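Local coordinates for putative type VI secretion protein (Escherichia coli, PDB 6SKI) that probably acts as a phospholipase effector toxin of the type VI secretion system, carried by binding to the TTR domain of the VgrG spike, at residues K277-I282 / G299-L304; V238-L243 / D426-A431; F206-M211 / L269-S274; L294-G299 / R534-M539. All blocks are in the same frame, centred on the assembly; numbering follows the deposited sequence.

Interaction 1 (K277-I282 / G299-L304); sequences KKVFQI and GMWPEL
Two neighbouring parallel strands meet here, at one end of the central beta-sheet of a domain assigned to the alpha/beta-hydrolase clan. Two backbone bonds hold the pair. Gln281 N donates to Pro302 O at 3.2 Å, in the plane of that carbonyl. Leu304 N donates to Gln281 O at 2.7 Å, nearly along the C=O axis and almost straight (173° at the hydrogen). Gln281 thus uses both its N-H and its C=O on the same neighbour. The other edge of strand 278-284 is bonded to strand 237-243. Glu303 has CG anti to the backbone N and an extended chain, which runs alongside that of Gln281. It is buried, and several donors meet its probably charged carboxylate. OE1 takes the backbone N of Ile297; OE2 is hydrogen-bonded to Ser296 OG and has a further weak bond to Thr283 OG1. Before the strand pairing starts, Trp301 turns its ring broadside to Val279. Its NE1 bonds the backbone O of Leu271. Phe280 CZ lies 3.6 Å from Leu304 CB. Val279 CG2 stands over the six-membered ring of Trp301 in a CH-pi contact, 3.7 Å from its centroid and 10° off the normal.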
loop_
_atom_site.group_PDB
_atom_site.type_symbol
_atom_site.label_atom_id
_atom_site.label_comp_id
_atom_site.label_asym_id
_atom_site.label_seq_id
_atom_site.Cartn_x
_atom_site.Cartn_y
_atom_site.Cartn_z
ATOM N N LYS A 277 -7.437 -18.059 -4.031
ATOM C CA LYS A 277 -7.191 -19.427 -3.593
ATOM C C LYS A 277 -6.509 -19.449 -2.232
ATOM O O LYS A 277 -6.858 -20.262 -1.370
ATOM C CB LYS A 277 -6.370 -20.173 -4.643
ATOM C CG LYS A 277 -7.012 -20.136 -6.019
ATOM C CD LYS A 277 -6.384 -21.131 -6.976
ATOM C CE LYS A 277 -5.336 -20.472 -7.855
ATOM N NZ LYS A 277 -5.940 -19.738 -9.001
ATOM N N LYS A 278 -5.546 -18.559 -2.017
ATOM C CA LYS A 278 -4.906 -18.387 -0.723
ATOM C C LYS A 278 -4.825 -16.904 -0.406
ATOM O O LYS A 278 -4.474 -16.095 -1.269
ATOM C CB LYS A 278 -3.504 -19.000 -0.702
ATOM C CG LYS A 278 -3.463 -20.487 -0.998
ATOM C CD LYS A 278 -4.164 -21.287 0.076
ATOM C CE LYS A 278 -3.639 -22.705 0.133
ATOM N NZ LYS A 278 -2.165 -22.745 -0.057
ATOM N N VAL A 279 -5.165 -16.546 0.828
ATOM C CA VAL A 279 -5.075 -15.173 1.309
ATOM C C VAL A 279 -4.298 -15.186 2.615
ATOM O O VAL A 279 -4.538 -16.042 3.473
ATOM C CB VAL A 279 -6.464 -14.538 1.512
ATOM C CG1 VAL A 279 -6.334 -13.123 2.037
ATOM C CG2 VAL A 279 -7.252 -14.553 0.217
ATOM N N PHE A 280 -3.359 -14.256 2.759
ATOM C CA PHE A 280 -2.579 -14.126 3.981
ATOM C C PHE A 280 -2.412 -12.656 4.319
ATOM O O PHE A 280 -2.035 -11.860 3.457
ATOM C CB PHE A 280 -1.206 -14.781 3.837
ATOM C CG PHE A 280 -0.409 -14.801 5.106
ATOM C CD1 PHE A 280 -0.805 -15.579 6.175
ATOM C CD2 PHE A 280 0.732 -14.033 5.233
ATOM C CE1 PHE A 280 -0.074 -15.596 7.337
ATOM C CE2 PHE A 280 1.465 -14.053 6.393
ATOM C CZ PHE A 280 1.059 -14.833 7.447
ATOM N N GLN A 281 -2.699 -12.297 5.565
ATOM C CA GLN A 281 -2.423 -10.964 6.070
ATOM C C GLN A 281 -1.509 -11.035 7.280
ATOM O O GLN A 281 -1.685 -11.886 8.156
ATOM C CB GLN A 281 -3.690 -10.215 6.463
ATOM C CG GLN A 281 -3.448 -8.731 6.618
ATOM C CD GLN A 281 -4.702 -7.944 6.881
ATOM O OE1 GLN A 281 -5.608 -8.408 7.562
ATOM N NE2 GLN A 281 -4.755 -6.734 6.353
ATOM N N ILE A 282 -0.537 -10.136 7.320
ATOM C CA ILE A 282 0.218 -9.851 8.529
ATOM C C ILE A 282 -0.382 -8.600 9.148
ATOM O O ILE A 282 -0.933 -7.755 8.437
ATOM C CB ILE A 282 1.717 -9.681 8.239
ATOM C CG1 ILE A 282 2.194 -10.782 7.298
ATOM C CG2 ILE A 282 2.509 -9.758 9.524
ATOM C CD1 ILE A 282 3.642 -10.675 6.914
ATOM N N GLY A 299 -10.593 -14.636 11.221
ATOM C CA GLY A 299 -11.778 -15.448 11.284
ATOM C C GLY A 299 -12.231 -15.967 9.936
ATOM O O GLY A 299 -12.762 -17.080 9.856
ATOM N N MET A 300 -12.023 -15.190 8.877
ATOM C CA MET A 300 -12.381 -15.588 7.525
ATOM C C MET A 300 -11.188 -16.127 6.747
ATOM O O MET A 300 -11.302 -17.149 6.066
ATOM C CB MET A 300 -13.005 -14.403 6.781
ATOM C CG MET A 300 -13.978 -13.597 7.622
ATOM S SD MET A 300 -15.513 -14.480 7.960
ATOM C CE MET A 300 -16.006 -13.723 9.507
ATOM N N TRP A 301 -10.047 -15.462 6.834
ATOM C CA TRP A 301 -8.825 -15.852 6.145
ATOM C C TRP A 301 -7.675 -15.877 7.131
ATOM O O TRP A 301 -7.761 -15.298 8.219
ATOM C CB TRP A 301 -8.528 -14.875 4.999
ATOM C CG TRP A 301 -9.479 -14.992 3.862
ATOM C CD1 TRP A 301 -10.531 -14.174 3.594
ATOM C CD2 TRP A 301 -9.470 -15.988 2.837
ATOM N NE1 TRP A 301 -11.180 -14.596 2.462
ATOM C CE2 TRP A 301 -10.548 -15.711 1.980
ATOM C CE3 TRP A 301 -8.656 -17.088 2.562
ATOM C CZ2 TRP A 301 -10.829 -16.488 0.864
ATOM C CZ3 TRP A 301 -8.936 -17.858 1.456
ATOM C CH2 TRP A 301 -10.014 -17.556 0.621
ATOM N N PRO A 302 -6.579 -16.557 6.793
ATOM C CA PRO A 302 -5.423 -16.594 7.696
ATOM C C PRO A 302 -4.829 -15.212 7.914
ATOM O O PRO A 302 -4.511 -14.492 6.966
ATOM C CB PRO A 302 -4.450 -17.525 6.966
ATOM C CG PRO A 302 -5.369 -18.441 6.243
ATOM C CD PRO A 302 -6.377 -17.488 5.671
ATOM N N GLU A 303 -4.682 -14.845 9.183
ATOM C CA GLU A 303 -4.171 -13.538 9.568
ATOM C C GLU A 303 -3.151 -13.727 10.674
ATOM O O GLU A 303 -3.447 -14.367 11.687
ATOM C CB GLU A 303 -5.296 -12.618 10.042
ATOM C CG GLU A 303 -4.801 -11.302 10.594
ATOM C CD GLU A 303 -5.850 -10.220 10.543
ATOM O OE1 GLU A 303 -6.495 -10.072 9.490
ATOM O OE2 GLU A 303 -6.031 -9.513 11.555
ATOM N N LEU A 304 -1.959 -13.177 10.485
ATOM C CA LEU A 304 -0.902 -13.242 11.481
ATOM C C LEU A 304 -0.696 -11.867 12.091
ATOM O O LEU A 304 -0.374 -10.911 11.383
ATOM C CB LEU A 304 0.404 -13.742 10.866
ATOM C CG LEU A 304 1.577 -13.865 11.832
ATOM C CD1 LEU A 304 1.293 -14.905 12.884
ATOM C CD2 LEU A 304 2.836 -14.208 11.074
#

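Interaction 2 (V238-L243 / D426-A431); sequences VRFLGL and DAAQEA
Phe240 and Ala431 carry this contact between a strand and a helix. Phe240 has CG anti to the backbone N (chi1 -180°), which sends its ring from strand 237-243 towards helix 416-431. The helix meets the ring with small residues, so its backbone can come close. Ala431 reaches the near part of the ring: its CB lies 3.4 Å from Phe240 CD1 and 3.8 Å from Phe240 CB. Ala428 lies over one face. Its CA is 3.8 Å from the Phe240 ring centroid and 10° off the normal, a CH-pi contact through the backbone carbon. The methyl of Ala428 touches the ring too, with CB 3.6 Å from Phe240 CE2. Ala427 comes to the far end of the ring, where its CB is 3.9 Å from Phe240 CZ. No hydrogen bond crosses between the two segments. Arg239 adds a little, with the aliphatic part of its side chain passing Ala431 O, while its NH2 forms a salt bridge with Asp192. The axes of strand segment 238-243 and helix segment 426-431 run antiparallel, at 170°, and come within 8.5 Å. Phe194 of strand 184-195 and Phe280 of strand 278-284 also touch Phe240. On the other face of the sheet, Leu241 and Leu243 pack on helix 198-211. Strand 237-243 is therefore sandwiched between two helices, an alpha/beta/alpha layering as in alpha/beta hydrolases.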
loop_
_atom_site.group_PDB
_atom_site.type_symbol
_atom_site.label_atom_id
_atom_site.label_comp_id
_atom_site.label_asym_id
_atom_site.label_seq_id
_atom_site.Cartn_x
_atom_site.Cartn_y
_atom_site.Cartn_z
ATOM N N VAL A 238 -7.552 -14.788 -9.047
ATOM C CA VAL A 238 -6.543 -14.401 -8.068
ATOM C C VAL A 238 -6.037 -15.659 -7.381
ATOM O O VAL A 238 -6.825 -16.430 -6.822
ATOM C CB VAL A 238 -7.096 -13.397 -7.046
ATOM C CG1 VAL A 238 -6.032 -13.060 -6.022
ATOM C CG2 VAL A 238 -7.558 -12.140 -7.741
ATOM N N ARG A 239 -4.723 -15.875 -7.432
ATOM C CA ARG A 239 -4.122 -17.032 -6.780
ATOM C C ARG A 239 -3.789 -16.742 -5.323
ATOM O O ARG A 239 -4.235 -17.454 -4.420
ATOM C CB ARG A 239 -2.868 -17.473 -7.539
ATOM C CG ARG A 239 -2.326 -18.812 -7.084
ATOM C CD ARG A 239 -1.091 -19.213 -7.858
ATOM N NE ARG A 239 -0.149 -18.111 -8.011
ATOM C CZ ARG A 239 1.012 -18.216 -8.643
ATOM N NH1 ARG A 239 1.373 -19.372 -9.176
ATOM N NH2 ARG A 239 1.815 -17.168 -8.739
ATOM N N PHE A 240 -2.999 -15.701 -5.076
ATOM C CA PHE A 240 -2.580 -15.340 -3.730
ATOM C C PHE A 240 -2.849 -13.867 -3.479
ATOM O O PHE A 240 -2.510 -13.020 -4.309
ATOM C CB PHE A 240 -1.098 -15.640 -3.504
ATOM C CG PHE A 240 -0.617 -15.293 -2.125
ATOM C CD1 PHE A 240 -1.026 -16.026 -1.031
ATOM C CD2 PHE A 240 0.236 -14.226 -1.924
ATOM C CE1 PHE A 240 -0.589 -15.709 0.230
ATOM C CE2 PHE A 240 0.673 -13.906 -0.661
ATOM C CZ PHE A 240 0.258 -14.648 0.415
ATOM N N LEU A 241 -3.460 -13.570 -2.337
ATOM C CA LEU A 241 -3.674 -12.205 -1.874
ATOM C C LEU A 241 -2.790 -11.984 -0.654
ATOM O O LEU A 241 -3.020 -12.580 0.401
ATOM C CB LEU A 241 -5.144 -11.966 -1.542
ATOM C CG LEU A 241 -5.593 -10.527 -1.302
ATOM C CD1 LEU A 241 -5.289 -9.668 -2.499
ATOM C CD2 LEU A 241 -7.073 -10.490 -0.987
ATOM N N GLY A 242 -1.779 -11.134 -0.799
ATOM C CA GLY A 242 -0.877 -10.858 0.298
ATOM C C GLY A 242 -1.023 -9.449 0.820
ATOM O O GLY A 242 -0.698 -8.486 0.123
ATOM N N LEU A 243 -1.505 -9.312 2.049
ATOM C CA LEU A 243 -1.798 -8.017 2.640
ATOM C C LEU A 243 -0.888 -7.794 3.835
ATOM O O LEU A 243 -0.644 -8.715 4.616
ATOM C CB LEU A 243 -3.258 -7.938 3.072
ATOM C CG LEU A 243 -4.275 -8.456 2.057
ATOM C CD1 LEU A 243 -5.606 -8.698 2.732
ATOM C CD2 LEU A 243 -4.419 -7.498 0.892
ATOM N N ASP A 426 7.091 -16.769 2.687
ATOM C CA ASP A 426 6.721 -18.145 2.992
ATOM C C ASP A 426 5.263 -18.406 2.649
ATOM O O ASP A 426 4.933 -19.439 2.053
ATOM C CB ASP A 426 6.990 -18.437 4.467
ATOM C CG ASP A 426 6.821 -19.899 4.810
ATOM O OD1 ASP A 426 7.204 -20.752 3.986
ATOM O OD2 ASP A 426 6.305 -20.195 5.907
ATOM N N ALA A 427 4.378 -17.470 2.995
ATOM C CA ALA A 427 2.963 -17.642 2.679
ATOM C C ALA A 427 2.739 -17.716 1.175
ATOM O O ALA A 427 2.026 -18.599 0.680
ATOM C CB ALA A 427 2.154 -16.498 3.284
ATOM N N ALA A 428 3.353 -16.799 0.427
ATOM C CA ALA A 428 3.163 -16.777 -1.017
ATOM C C ALA A 428 3.743 -18.024 -1.670
ATOM O O ALA A 428 3.129 -18.600 -2.573
ATOM C CB ALA A 428 3.787 -15.516 -1.605
ATOM N N GLN A 429 4.920 -18.462 -1.223
ATOM C CA GLN A 429 5.522 -19.668 -1.774
ATOM C C GLN A 429 4.688 -20.899 -1.463
ATOM O O GLN A 429 4.655 -21.842 -2.260
ATOM C CB GLN A 429 6.942 -19.824 -1.238
ATOM C CG GLN A 429 7.957 -18.958 -1.958
ATOM C CD GLN A 429 9.218 -18.742 -1.150
ATOM O OE1 GLN A 429 9.395 -19.332 -0.086
ATOM N NE2 GLN A 429 10.100 -17.887 -1.650
ATOM N N GLU A 430 4.013 -20.919 -0.311
ATOM C CA GLU A 430 3.043 -21.979 -0.063
ATOM C C GLU A 430 1.885 -21.895 -1.045
ATOM O O GLU A 430 1.398 -22.922 -1.529
ATOM C CB GLU A 430 2.524 -21.907 1.369
ATOM C CG GLU A 430 3.336 -22.697 2.370
ATOM C CD GLU A 430 2.725 -22.663 3.753
ATOM O OE1 GLU A 430 3.470 -22.833 4.739
ATOM O OE2 GLU A 430 1.498 -22.461 3.856
ATOM N N ALA A 431 1.429 -20.679 -1.352
ATOM C CA ALA A 431 0.324 -20.520 -2.288
ATOM C C ALA A 431 0.682 -20.913 -3.714
ATOM O O ALA A 431 -0.221 -21.025 -4.548
ATOM C CB ALA A 431 -0.173 -19.079 -2.276
#

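Interaction 3 (F206-M211 / L269-S274); sequences FANRVM and LELRPS
Ala207 is the first residue of helix segment 206-211 to point towards the loop 269-274, but it stays just short of it; its methyl packs on Leu241 of the sheet and on Val275. Asn208 is the first residue to touch. Its CG is anti to the carbonyl carbon (chi1 -79°), and this brings the buried amide up to the loop backbone. Asn208 CG lies 3.6 Å from Glu270 O. The Leu271 side chain passes nearby on its way to Leu241 and Leu243. A Gly-Phe-Ser-Arg-Gly sequence joins strand 184-195 to helix 198-211 and matches the nucleophile elbow of alpha/beta hydrolases. The loop lies between strands 237-243 and 278-284 and runs beside the later turns of this helix. Arg209 and Val210 do not touch the loop; Arg209 NH1 forms a salt bridge with Asp162 and Val210 packs on Val238. Met211 makes the widest contact. Its chain is extended (chi1 -157°, chi2 -164°), so the thioether reaches across to Arg272 and Ser274. Arg272 is bent at chi3, and its guanidinium lies by the end of Met211. The two side chains cross obliquely. Met211 CE lies over one face of the guanidinium, offset towards its rim and 3.5 Å from Arg272 CZ. The same methyl meets Ser274, with Met211 CE 3.5 Å from Ser274 OG.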
loop_
_atom_site.group_PDB
_atom_site.type_symbol
_atom_site.label_atom_id
_atom_site.label_comp_id
_atom_site.label_asym_id
_atom_site.label_seq_id
_atom_site.Cartn_x
_atom_site.Cartn_y
_atom_site.Cartn_z
ATOM N N PHE A 206 -9.005 -4.666 -5.699
ATOM C CA PHE A 206 -8.667 -5.311 -6.958
ATOM C C PHE A 206 -9.149 -6.750 -6.964
ATOM O O PHE A 206 -9.793 -7.190 -7.923
ATOM C CB PHE A 206 -7.162 -5.241 -7.201
ATOM C CG PHE A 206 -6.732 -5.853 -8.499
ATOM C CD1 PHE A 206 -6.717 -5.107 -9.659
ATOM C CD2 PHE A 206 -6.345 -7.177 -8.556
ATOM C CE1 PHE A 206 -6.324 -5.674 -10.849
ATOM C CE2 PHE A 206 -5.954 -7.745 -9.740
ATOM C CZ PHE A 206 -5.942 -6.996 -10.888
ATOM N N ALA A 207 -8.911 -7.476 -5.869
ATOM C CA ALA A 207 -9.327 -8.869 -5.832
ATOM C C ALA A 207 -10.829 -8.976 -6.032
ATOM O O ALA A 207 -11.301 -9.835 -6.786
ATOM C CB ALA A 207 -8.906 -9.513 -4.515
ATOM N N ASN A 208 -11.585 -8.059 -5.429
ATOM C CA ASN A 208 -13.030 -8.110 -5.585
ATOM C C ASN A 208 -13.423 -7.827 -7.025
ATOM O O ASN A 208 -14.318 -8.481 -7.570
ATOM C CB ASN A 208 -13.694 -7.129 -4.626
ATOM C CG ASN A 208 -13.780 -7.672 -3.218
ATOM O OD1 ASN A 208 -13.370 -7.019 -2.264
ATOM N ND2 ASN A 208 -14.311 -8.878 -3.082
ATOM N N ARG A 209 -12.731 -6.889 -7.672
ATOM C CA ARG A 209 -12.992 -6.635 -9.082
ATOM C C ARG A 209 -12.692 -7.869 -9.918
ATOM O O ARG A 209 -13.335 -8.101 -10.946
ATOM C CB ARG A 209 -12.172 -5.441 -9.561
ATOM C CG ARG A 209 -12.541 -4.147 -8.876
ATOM C CD ARG A 209 -11.736 -2.986 -9.409
ATOM N NE ARG A 209 -12.047 -2.710 -10.806
ATOM C CZ ARG A 209 -11.853 -1.534 -11.393
ATOM N NH1 ARG A 209 -11.350 -0.523 -10.704
ATOM N NH2 ARG A 209 -12.162 -1.371 -12.669
ATOM N N VAL A 210 -11.716 -8.674 -9.497
ATOM C CA VAL A 210 -11.458 -9.917 -10.210
ATOM C C VAL A 210 -12.530 -10.940 -9.873
ATOM O O VAL A 210 -12.923 -11.751 -10.718
ATOM C CB VAL A 210 -10.045 -10.437 -9.889
ATOM C CG1 VAL A 210 -9.815 -11.785 -10.539
ATOM C CG2 VAL A 210 -9.006 -9.441 -10.346
ATOM N N MET A 211 -13.039 -10.906 -8.642
ATOM C CA MET A 211 -14.087 -11.841 -8.258
ATOM C C MET A 211 -15.401 -11.498 -8.943
ATOM O O MET A 211 -16.134 -12.393 -9.376
ATOM C CB MET A 211 -14.255 -11.837 -6.741
ATOM C CG MET A 211 -14.873 -13.091 -6.173
ATOM S SD MET A 211 -15.449 -12.821 -4.492
ATOM C CE MET A 211 -16.205 -14.403 -4.140
ATOM N N LEU A 269 -13.822 -4.303 0.399
ATOM C CA LEU A 269 -12.752 -4.820 1.239
ATOM C C LEU A 269 -13.099 -6.159 1.864
ATOM O O LEU A 269 -12.292 -6.701 2.625
ATOM C CB LEU A 269 -12.415 -3.814 2.343
ATOM C CG LEU A 269 -11.681 -2.550 1.911
ATOM C CD1 LEU A 269 -10.908 -1.979 3.073
ATOM C CD2 LEU A 269 -10.776 -2.833 0.738
ATOM N N GLU A 270 -14.267 -6.712 1.562
ATOM C CA GLU A 270 -14.698 -7.975 2.138
ATOM C C GLU A 270 -14.225 -9.097 1.230
ATOM O O GLU A 270 -14.415 -9.036 0.012
ATOM C CB GLU A 270 -16.217 -8.016 2.305
ATOM C CG GLU A 270 -16.706 -9.025 3.337
ATOM C CD GLU A 270 -17.491 -10.167 2.725
ATOM O OE1 GLU A 270 -18.308 -9.911 1.816
ATOM O OE2 GLU A 270 -17.298 -11.319 3.165
ATOM N N LEU A 271 -13.606 -10.111 1.820
ATOM C CA LEU A 271 -12.955 -11.178 1.068
ATOM C C LEU A 271 -13.753 -12.458 1.280
ATOM O O LEU A 271 -13.606 -13.130 2.304
ATOM C CB LEU A 271 -11.506 -11.343 1.507
ATOM C CG LEU A 271 -10.648 -10.079 1.434
ATOM C CD1 LEU A 271 -9.270 -10.336 2.002
ATOM C CD2 LEU A 271 -10.561 -9.574 0.009
ATOM N N ARG A 272 -14.591 -12.791 0.309
ATOM C CA ARG A 272 -15.427 -13.974 0.391
ATOM C C ARG A 272 -14.612 -15.201 -0.001
ATOM O O ARG A 272 -13.570 -15.085 -0.645
ATOM C CB ARG A 272 -16.658 -13.773 -0.489
ATOM C CG ARG A 272 -17.580 -12.685 0.042
ATOM C CD ARG A 272 -18.707 -12.346 -0.915
ATOM N NE ARG A 272 -18.225 -11.899 -2.218
ATOM C CZ ARG A 272 -18.788 -12.236 -3.373
ATOM N NH1 ARG A 272 -19.854 -13.024 -3.386
ATOM N NH2 ARG A 272 -18.287 -11.783 -4.514
ATOM N N PRO A 273 -15.061 -16.404 0.380
ATOM C CA PRO A 273 -14.197 -17.591 0.246
ATOM C C PRO A 273 -13.716 -17.883 -1.165
ATOM O O PRO A 273 -12.878 -18.776 -1.332
ATOM C CB PRO A 273 -15.088 -18.723 0.768
ATOM C CG PRO A 273 -15.985 -18.041 1.731
ATOM C CD PRO A 273 -16.322 -16.747 1.059
ATOM N N SER A 274 -14.204 -17.174 -2.178
ATOM C CA SER A 274 -13.753 -17.378 -3.548
ATOM C C SER A 274 -13.011 -16.169 -4.098
ATOM O O SER A 274 -12.796 -16.087 -5.312
ATOM C CB SER A 274 -14.938 -17.724 -4.452
ATOM O OG SER A 274 -14.749 -17.208 -5.756
#

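Interaction 4 (L294-G299 / R534-M539); sequences LNSIKG and RSVWYM
Ser296 OG is gripped twice. It accepts from Lys298 N at 2.9 Å and is hydrogen-bonded to Glu303 OE2. The first bond makes an ST turn; OG, anti to the backbone N, reaches the N-H two residues on. Three backbone bonds join the segments. Leu294 N donates to Ser535 O at 2.8 Å, rather bent at 138°. Trp537 N donates to Leu294 O at 2.8 Å, in the carbonyl plane. Ser296 N donates to Trp537 O at 2.9 Å, from above the carbonyl plane. Strands 294-296 and 536-538 thus form a small two-stranded parallel sheet, separate from the main sheet. It pairs the C-terminal segment 534-539 with a segment of the Tle1-like catalytic region. Leu294 has the largest buried area. Its CB lies over one face of the Arg534 guanidinium, 3.6 Å from Arg534 CZ. That guanidinium is held by Phe292 O at NE and by a salt bridge from NH2 to Asp245, probably the acid of a Ser-His-Asp triad. Leu294 CD2 meets Val536 CG1 at 4.0 Å. Val536 CG1 also touches Ser296 CB and lies over one face of the Tyr538 ring. Asn295 OD1 sits at the Trp537 ring edge, 3.8 Å from Trp537 CD1.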
loop_
_atom_site.group_PDB
_atom_site.type_symbol
_atom_site.label_atom_id
_atom_site.label_comp_id
_atom_site.label_asym_id
_atom_site.label_seq_id
_atom_site.Cartn_x
_atom_site.Cartn_y
_atom_site.Cartn_z
ATOM N N LEU A 294 -7.091 -0.728 11.552
ATOM C CA LEU A 294 -6.928 -1.962 10.804
ATOM C C LEU A 294 -8.249 -2.403 10.198
ATOM O O LEU A 294 -9.307 -2.240 10.805
ATOM C CB LEU A 294 -6.389 -3.061 11.715
ATOM C CG LEU A 294 -6.144 -4.423 11.075
ATOM C CD1 LEU A 294 -5.051 -4.343 10.036
ATOM C CD2 LEU A 294 -5.813 -5.443 12.138
ATOM N N ASN A 295 -8.185 -2.926 8.979
ATOM C CA ASN A 295 -9.256 -3.734 8.411
ATOM C C ASN A 295 -8.785 -5.181 8.452
ATOM O O ASN A 295 -7.896 -5.574 7.691
ATOM C CB ASN A 295 -9.601 -3.299 6.989
ATOM C CG ASN A 295 -10.072 -1.867 6.918
ATOM O OD1 ASN A 295 -11.265 -1.604 6.789
ATOM N ND2 ASN A 295 -9.139 -0.931 6.998
ATOM N N SER A 296 -9.370 -5.966 9.343
ATOM C CA SER A 296 -8.867 -7.296 9.638
ATOM C C SER A 296 -9.642 -8.358 8.872
ATOM O O SER A 296 -10.842 -8.229 8.624
ATOM C CB SER A 296 -8.942 -7.582 11.136
ATOM O OG SER A 296 -8.837 -8.968 11.397
ATOM N N ILE A 297 -8.929 -9.414 8.499
ATOM C CA ILE A 297 -9.508 -10.582 7.861
ATOM C C ILE A 297 -9.481 -11.785 8.801
ATOM O O ILE A 297 -9.588 -12.925 8.360
ATOM C CB ILE A 297 -8.807 -10.887 6.527
ATOM C CG1 ILE A 297 -7.392 -11.408 6.772
ATOM C CG2 ILE A 297 -8.768 -9.650 5.657
ATOM C CD1 ILE A 297 -6.706 -11.916 5.537
ATOM N N LYS A 298 -9.356 -11.537 10.102
ATOM C CA LYS A 298 -9.274 -12.608 11.083
ATOM C C LYS A 298 -10.620 -13.303 11.207
ATOM O O LYS A 298 -11.663 -12.649 11.285
ATOM C CB LYS A 298 -8.839 -12.059 12.439
ATOM C CG LYS A 298 -8.437 -13.130 13.429
ATOM C CD LYS A 298 -7.041 -12.891 13.958
ATOM C CE LYS A 298 -6.424 -14.179 14.466
ATOM N NZ LYS A 298 -6.269 -15.180 13.380
ATOM N N GLY A 299 -10.593 -14.636 11.221
ATOM C CA GLY A 299 -11.778 -15.448 11.284
ATOM C C GLY A 299 -12.231 -15.967 9.936
ATOM O O GLY A 299 -12.762 -17.080 9.856
ATOM N N ARG A 534 -5.736 0.050 19.100
ATOM C CA ARG A 534 -6.020 0.309 17.700
ATOM C C ARG A 534 -7.457 -0.068 17.359
ATOM O O ARG A 534 -8.019 -1.025 17.896
ATOM C CB ARG A 534 -5.052 -0.471 16.817
ATOM C CG ARG A 534 -5.047 -0.061 15.367
ATOM C CD ARG A 534 -4.461 -1.163 14.520
ATOM N NE ARG A 534 -3.998 -0.675 13.230
ATOM C CZ ARG A 534 -3.228 -1.375 12.408
ATOM N NH1 ARG A 534 -2.840 -2.593 12.748
ATOM N NH2 ARG A 534 -2.851 -0.861 11.248
ATOM N N SER A 535 -8.048 0.699 16.448
ATOM C CA SER A 535 -9.398 0.428 15.977
ATOM C C SER A 535 -9.344 -0.632 14.886
ATOM O O SER A 535 -8.650 -0.460 13.880
ATOM C CB SER A 535 -10.049 1.704 15.452
ATOM O OG SER A 535 -10.804 2.345 16.461
ATOM N N VAL A 536 -10.063 -1.729 15.087
ATOM C CA VAL A 536 -10.101 -2.833 14.140
ATOM C C VAL A 536 -11.511 -2.949 13.582
ATOM O O VAL A 536 -12.488 -2.965 14.340
ATOM C CB VAL A 536 -9.655 -4.151 14.793
ATOM C CG1 VAL A 536 -9.462 -5.214 13.742
ATOM C CG2 VAL A 536 -8.375 -3.940 15.567
ATOM N N TRP A 537 -11.613 -3.021 12.261
ATOM C CA TRP A 537 -12.863 -3.252 11.553
ATOM C C TRP A 537 -12.789 -4.655 10.970
ATOM O O TRP A 537 -11.988 -4.917 10.070
ATOM C CB TRP A 537 -13.073 -2.216 10.451
ATOM C CG TRP A 537 -12.734 -0.811 10.846
ATOM C CD1 TRP A 537 -11.876 0.031 10.201
ATOM C CD2 TRP A 537 -13.252 -0.075 11.961
ATOM N NE1 TRP A 537 -11.821 1.239 10.847
ATOM C CE2 TRP A 537 -12.657 1.201 11.931
ATOM C CE3 TRP A 537 -14.159 -0.371 12.983
ATOM C CZ2 TRP A 537 -12.937 2.177 12.882
ATOM C CZ3 TRP A 537 -14.434 0.598 13.926
ATOM C CH2 TRP A 537 -13.826 1.857 13.869
ATOM N N TYR A 538 -13.591 -5.566 11.506
ATOM C CA TYR A 538 -13.636 -6.908 10.956
ATOM C C TYR A 538 -14.621 -6.971 9.792
ATOM O O TYR A 538 -15.418 -6.059 9.560
ATOM C CB TYR A 538 -13.994 -7.919 12.041
ATOM C CG TYR A 538 -13.060 -7.873 13.227
ATOM C CD1 TYR A 538 -11.968 -8.723 13.301
ATOM C CD2 TYR A 538 -13.267 -6.980 14.267
ATOM C CE1 TYR A 538 -11.109 -8.685 14.377
ATOM C CE2 TYR A 538 -12.411 -6.937 15.347
ATOM C CZ TYR A 538 -11.334 -7.791 15.396
ATOM O OH TYR A 538 -10.478 -7.755 16.470
ATOM N N MET A 539 -14.549 -8.067 9.046
ATOM C CA MET A 539 -15.377 -8.239 7.860
ATOM C C MET A 539 -16.749 -8.800 8.214
ATOM O O MET A 539 -17.775 -8.233 7.842
ATOM C CB MET A 539 -14.677 -9.154 6.857
ATOM C CG MET A 539 -13.926 -8.413 5.767
ATOM S SD MET A 539 -12.761 -9.470 4.892
ATOM C CE MET A 539 -13.519 -11.070 5.125
#

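How the interactions relate
Interactions 1 and 2 share the main sheet, and their centres are 9 Å apart. Phe280 N bonds Leu241 O at 2.9 Å, and Phe280 CD2 packs on Ala427 CB. Interaction 3 lies on the other face of the sheet, with Leu241 CD2 and Leu271 CD1 3.7 Å apart. Gly299 belongs to both interactions 1 and 4. Glu303 of interaction 1 bonds Ile297 N through OE1 at 2.7 Å and Ser296 OG through OE2. Interaction 3 reaches interaction 4 through Met539 SD, which lies beside Leu271. A probable Ser197-His310-Asp245 triad lies near Gln281 of interaction 1, without touching it, and is touched by Arg534 of interaction 4.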